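Local atomic coordinates of glycosyl transferases group 1 family protein (Francisella tularensis subsp. tularensis, PDB entry 5I45), a protein that probably transfers sugar units as a GT-B-type glycosyltransferase of group 1, represented here by its C-terminal domain. Residues 26-39 with 60-73. Residues are numbered along the deposited sequence; the frame is centred on the assembly and turned at random.
Sequences IPGKYGIGIFGRIR and DWTAVVIGEATPRD
Y30 CB sits over the centre of one face of the W61 indole, 3.3 Å from the centroid of the six-membered ring, a CH-pi contact; the Y30 ring lies at 20° to the five-membered ring but slid aside, with little overlap. I32 CG1 meets the indole edge at CE3. The two strands, 30-35 and 61-66, are neighbours in the parallel sheet of a Rossmann-like GT-B domain, joined by the beta-alpha-beta crossover through helix 44-57, whose F47 and L55 cover the face carrying I32, I34, W61 and A63. On the other face I66 CB, in the conformer given, lies over the F35 ring, which stacks on Y109. Backbone bonding starts at D60 O, which accepts from K29 N and Y30 N, and continues to G36 N with I66 O. T62 OG1 donates to P27 O (2.7 Å) from above the carbonyl plane. Past the strands, in the R37 conformer given, T70 CG2 covers one guanidinium face; D73 OD2 lies at its edge in a long, doubtful salt bridge. A water bonded to R37 NE, I38 O, T70 N and D73 OD2 ties the loops together. R39, its chain extended from CG to NE, forms a salt bridge from NH1 to the syn lone pair of D73 OD2, 2.9 Å.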
loop_
_atom_site.group_PDB
_atom_site.type_symbol
_atom_site.label_atom_id
_atom_site.label_comp_id
_atom_site.label_asym_id
_atom_site.label_seq_id
_atom_site.Cartn_x
_atom_site.Cartn_y
_atom_site.Cartn_z
ATOM N N ILE A 26 -14.595 7.211 -2.185
ATOM C CA ILE A 26 -14.306 6.268 -3.257
ATOM C C ILE A 26 -14.946 4.936 -2.955
ATOM O O ILE A 26 -15.224 4.610 -1.822
ATOM C CB ILE A 26 -12.814 6.161 -3.598
ATOM C CG1 ILE A 26 -11.987 5.874 -2.361
ATOM C CG2 ILE A 26 -12.345 7.440 -4.290
ATOM C CD1 ILE A 26 -10.527 5.574 -2.647
ATOM N N PRO A 27 -15.199 4.146 -3.990
ATOM C CA PRO A 27 -15.961 2.915 -3.769
ATOM C C PRO A 27 -15.256 1.878 -2.892
ATOM O O PRO A 27 -14.026 1.831 -2.858
ATOM C CB PRO A 27 -16.242 2.397 -5.210
ATOM C CG PRO A 27 -15.354 3.139 -6.080
ATOM C CD PRO A 27 -14.924 4.393 -5.414
ATOM N N GLY A 28 -16.046 1.098 -2.178
ATOM C CA GLY A 28 -15.580 0.046 -1.308
ATOM C C GLY A 28 -15.570 0.436 0.141
ATOM O O GLY A 28 -15.837 1.583 0.511
ATOM N N LYS A 29 -15.211 -0.524 0.978
ATOM C CA LYS A 29 -15.196 -0.317 2.420
ATOM C C LYS A 29 -13.805 -0.352 3.056
ATOM O O LYS A 29 -13.598 0.190 4.131
ATOM C CB LYS A 29 -16.094 -1.360 3.078
ATOM C CG LYS A 29 -17.568 -1.145 2.756
ATOM C CD LYS A 29 -18.444 -2.226 3.361
ATOM C CE LYS A 29 -19.884 -2.089 2.903
ATOM N NZ LYS A 29 -20.470 -0.821 3.397
ATOM N N TYR A 30 -12.863 -0.998 2.385
ATOM C CA TYR A 30 -11.489 -1.214 2.906
ATOM C C TYR A 30 -10.534 -0.979 1.773
ATOM O O TYR A 30 -10.810 -1.366 0.628
ATOM C CB TYR A 30 -11.314 -2.660 3.402
ATOM C CG TYR A 30 -12.327 -3.078 4.420
ATOM C CD1 TYR A 30 -12.154 -2.763 5.771
ATOM C CD2 TYR A 30 -13.477 -3.749 4.040
ATOM C CE1 TYR A 30 -13.109 -3.132 6.717
ATOM C CE2 TYR A 30 -14.446 -4.110 4.973
ATOM C CZ TYR A 30 -14.259 -3.789 6.301
ATOM O OH TYR A 30 -15.227 -4.185 7.209
ATOM N N GLY A 31 -9.398 -0.369 2.085
ATOM C CA GLY A 31 -8.423 -0.016 1.090
ATOM C C GLY A 31 -7.040 -0.599 1.198
ATOM O O GLY A 31 -6.515 -0.845 2.293
ATOM N N ILE A 32 -6.444 -0.761 0.042
ATOM C CA ILE A 32 -5.059 -1.187 -0.155
ATOM C C ILE A 32 -4.385 -0.110 -0.971
ATOM O O ILE A 32 -4.964 0.294 -1.991
ATOM C CB ILE A 32 -4.971 -2.505 -0.948
ATOM C CG1 ILE A 32 -5.759 -3.617 -0.290
ATOM C CG2 ILE A 32 -3.528 -2.894 -1.215
ATOM C CD1 ILE A 32 -6.288 -4.587 -1.328
ATOM N N GLY A 33 -3.193 0.345 -0.621
ATOM C CA GLY A 33 -2.542 1.384 -1.379
ATOM C C GLY A 33 -1.097 1.105 -1.728
ATOM O O GLY A 33 -0.399 0.315 -1.063
ATOM N N ILE A 34 -0.651 1.795 -2.779
ATOM C CA ILE A 34 0.737 1.862 -3.170
ATOM C C ILE A 34 1.073 3.341 -3.402
ATOM O O ILE A 34 0.327 4.051 -4.065
ATOM C CB ILE A 34 1.094 0.976 -4.395
ATOM C CG1 ILE A 34 2.612 1.001 -4.633
ATOM C CG2 ILE A 34 0.338 1.372 -5.641
ATOM C CD1 ILE A 34 3.118 -0.093 -5.542
ATOM N N PHE A 35 2.174 3.777 -2.819
ATOM C CA PHE A 35 2.577 5.177 -2.832
ATOM C C PHE A 35 3.784 5.418 -3.695
ATOM O O PHE A 35 4.712 4.616 -3.694
ATOM C CB PHE A 35 2.912 5.616 -1.386
ATOM C CG PHE A 35 1.718 5.733 -0.517
ATOM C CD1 PHE A 35 1.132 4.610 0.030
ATOM C CD2 PHE A 35 1.165 6.989 -0.236
ATOM C CE1 PHE A 35 0.032 4.737 0.867
ATOM C CE2 PHE A 35 0.059 7.104 0.578
ATOM C CZ PHE A 35 -0.519 5.984 1.116
ATOM N N GLY A 36 3.811 6.555 -4.351
ATOM C CA GLY A 36 4.972 6.994 -5.065
ATOM C C GLY A 36 4.791 7.015 -6.549
ATOM O O GLY A 36 3.709 6.791 -7.087
ATOM N N ARG A 37 5.883 7.299 -7.224
ATOM C CA ARG A 37 5.860 7.437 -8.649
ATOM C C ARG A 37 5.379 6.160 -9.341
ATOM O O ARG A 37 5.667 5.048 -8.899
ATOM C CB ARG A 37 7.278 7.807 -9.070
ATOM C CG ARG A 37 7.491 8.021 -10.521
ATOM C CD ARG A 37 8.904 8.510 -10.752
ATOM N NE ARG A 37 9.222 8.429 -12.168
ATOM C CZ ARG A 37 10.282 8.957 -12.769
ATOM N NH1 ARG A 37 11.167 9.687 -12.106
ATOM N NH2 ARG A 37 10.426 8.779 -14.073
ATOM N N ILE A 38 4.617 6.339 -10.408
ATOM C CA ILE A 38 4.109 5.227 -11.211
ATOM C C ILE A 38 5.156 4.962 -12.283
ATOM O O ILE A 38 5.334 5.750 -13.226
ATOM C CB ILE A 38 2.761 5.567 -11.863
ATOM C CG1 ILE A 38 1.707 5.791 -10.784
ATOM C CG2 ILE A 38 2.331 4.485 -12.848
ATOM C CD1 ILE A 38 0.419 6.378 -11.299
ATOM N N ARG A 39 5.852 3.837 -12.138
ATOM C CA ARG A 39 6.973 3.490 -13.016
ATOM C C ARG A 39 7.231 2.014 -12.845
ATOM O O ARG A 39 7.065 1.490 -11.755
ATOM C CB ARG A 39 8.209 4.314 -12.618
ATOM C CG ARG A 39 9.452 4.089 -13.445
ATOM C CD ARG A 39 10.502 5.186 -13.252
ATOM N NE ARG A 39 11.752 4.877 -13.947
ATOM C CZ ARG A 39 11.936 4.982 -15.258
ATOM N NH1 ARG A 39 10.979 5.461 -16.072
ATOM N NH2 ARG A 39 13.103 4.638 -15.789
ATOM N N ASP A 60 -15.625 -5.900 -1.422
ATOM C CA ASP A 60 -15.613 -4.753 -0.509
ATOM C C ASP A 60 -14.262 -4.035 -0.408
ATOM O O ASP A 60 -14.146 -3.030 0.273
ATOM C CB ASP A 60 -16.000 -5.187 0.912
ATOM C CG ASP A 60 -17.469 -5.524 1.064
ATOM O OD1 ASP A 60 -18.332 -4.975 0.347
ATOM O OD2 ASP A 60 -17.764 -6.328 1.970
ATOM N N TRP A 61 -13.258 -4.571 -1.107
ATOM C CA TRP A 61 -11.908 -4.040 -1.069
ATOM C C TRP A 61 -11.590 -3.269 -2.322
ATOM O O TRP A 61 -12.024 -3.632 -3.432
ATOM C CB TRP A 61 -10.888 -5.165 -0.809
ATOM C CG TRP A 61 -10.927 -5.614 0.645
ATOM C CD1 TRP A 61 -11.922 -6.331 1.262
ATOM C CD2 TRP A 61 -9.977 -5.295 1.671
ATOM N NE1 TRP A 61 -11.644 -6.481 2.596
ATOM C CE2 TRP A 61 -10.429 -5.885 2.858
ATOM C CE3 TRP A 61 -8.768 -4.575 1.684
ATOM C CZ2 TRP A 61 -9.720 -5.768 4.053
ATOM C CZ3 TRP A 61 -8.074 -4.473 2.870
ATOM C CH2 TRP A 61 -8.561 -5.059 4.039
ATOM N N THR A 62 -10.791 -2.228 -2.157
ATOM C CA THR A 62 -10.405 -1.337 -3.252
ATOM C C THR A 62 -8.921 -1.053 -3.157
ATOM O O THR A 62 -8.406 -0.886 -2.075
ATOM C CB THR A 62 -11.210 -0.041 -3.137
ATOM O OG1 THR A 62 -12.569 -0.366 -3.371
ATOM C CG2 THR A 62 -10.745 1.039 -4.119
ATOM N N ALA A 63 -8.242 -1.018 -4.289
ATOM C CA ALA A 63 -6.846 -0.669 -4.363
ATOM C C ALA A 63 -6.722 0.737 -4.917
ATOM O O ALA A 63 -7.403 1.063 -5.898
ATOM C CB ALA A 63 -6.098 -1.646 -5.263
ATOM N N VAL A 64 -5.817 1.535 -4.349
ATOM C CA VAL A 64 -5.548 2.888 -4.796
ATOM C C VAL A 64 -4.076 3.063 -5.093
ATOM O O VAL A 64 -3.201 2.588 -4.355
ATOM C CB VAL A 64 -6.046 3.991 -3.810
ATOM C CG1 VAL A 64 -7.553 4.020 -3.759
ATOM C CG2 VAL A 64 -5.485 3.822 -2.421
ATOM N N VAL A 65 -3.801 3.736 -6.202
ATOM C CA VAL A 65 -2.439 4.075 -6.566
ATOM C C VAL A 65 -2.306 5.576 -6.262
ATOM O O VAL A 65 -3.000 6.412 -6.903
ATOM C CB VAL A 65 -2.190 3.808 -8.040
ATOM C CG1 VAL A 65 -0.784 4.248 -8.424
ATOM C CG2 VAL A 65 -2.405 2.329 -8.345
ATOM N N ILE A 66 -1.488 5.897 -5.267
ATOM C CA ILE A 66 -1.262 7.260 -4.786
ATOM C C ILE A 66 0.070 7.741 -5.348
ATOM O O ILE A 66 1.122 7.387 -4.832
ATOM C CB ILE A 66 -1.203 7.315 -3.230
ATOM C CG1 ILE A 66 -2.407 6.586 -2.605
ATOM C CG2 ILE A 66 -1.100 8.756 -2.736
ATOM C CD1 ILE A 66 -3.737 7.200 -2.981
ATOM N N GLY A 67 0.023 8.489 -6.443
ATOM C CA GLY A 67 1.239 9.027 -7.075
ATOM C C GLY A 67 0.945 9.298 -8.536
ATOM O O GLY A 67 -0.188 9.077 -9.011
ATOM N N GLU A 68 1.938 9.768 -9.265
ATOM C CA GLU A 68 1.727 10.007 -10.679
ATOM C C GLU A 68 2.865 9.513 -11.510
ATOM O O GLU A 68 3.948 9.196 -11.012
ATOM C CB GLU A 68 1.443 11.481 -10.967
ATOM C CG GLU A 68 0.069 11.904 -10.465
ATOM C CD GLU A 68 -0.458 13.155 -11.128
ATOM O OE1 GLU A 68 0.332 13.904 -11.738
ATOM O OE2 GLU A 68 -1.678 13.393 -11.027
ATOM N N ALA A 69 2.579 9.415 -12.794
ATOM C CA ALA A 69 3.547 9.024 -13.773
ATOM C C ALA A 69 4.154 10.308 -14.338
ATOM O O ALA A 69 3.412 11.240 -14.697
ATOM C CB ALA A 69 2.879 8.263 -14.886
ATOM N N THR A 70 5.470 10.353 -14.458
ATOM C CA THR A 70 6.123 11.463 -15.149
ATOM C C THR A 70 5.885 11.253 -16.649
ATOM O O THR A 70 5.439 10.184 -17.086
ATOM C CB THR A 70 7.620 11.496 -14.865
ATOM O OG1 THR A 70 8.203 10.305 -15.374
ATOM C CG2 THR A 70 7.896 11.621 -13.368
ATOM N N PRO A 71 6.183 12.278 -17.469
ATOM C CA PRO A 71 5.928 12.136 -18.914
ATOM C C PRO A 71 6.457 10.865 -19.577
ATOM O O PRO A 71 5.764 10.258 -20.368
ATOM C CB PRO A 71 6.612 13.368 -19.473
ATOM C CG PRO A 71 6.319 14.400 -18.446
ATOM C CD PRO A 71 6.565 13.660 -17.149
ATOM N N ARG A 72 7.659 10.429 -19.228
ATOM C CA ARG A 72 8.213 9.249 -19.847
ATOM C C ARG A 72 7.465 7.968 -19.512
ATOM O O ARG A 72 7.634 6.980 -20.226
ATOM C CB ARG A 72 9.697 9.092 -19.513
ATOM C CG ARG A 72 10.002 8.799 -18.051
ATOM C CD ARG A 72 11.490 8.594 -17.793
ATOM N NE ARG A 72 12.305 9.768 -18.089
ATOM C CZ ARG A 72 13.065 9.938 -19.157
ATOM N NH1 ARG A 72 13.184 8.986 -20.069
ATOM N NH2 ARG A 72 13.740 11.058 -19.296
ATOM N N ASP A 73 6.648 7.983 -18.465
ATOM C CA ASP A 73 5.874 6.838 -18.040
ATOM C C ASP A 73 4.355 6.966 -18.190
ATOM O O ASP A 73 3.627 6.103 -17.723
ATOM C CB ASP A 73 6.219 6.531 -16.591
ATOM C CG ASP A 73 7.651 6.055 -16.448
ATOM O OD1 ASP A 73 8.061 5.216 -17.274
ATOM O OD2 ASP A 73 8.343 6.556 -15.532
HETATM O O HOH W 1 6.948 7.960 -13.590
#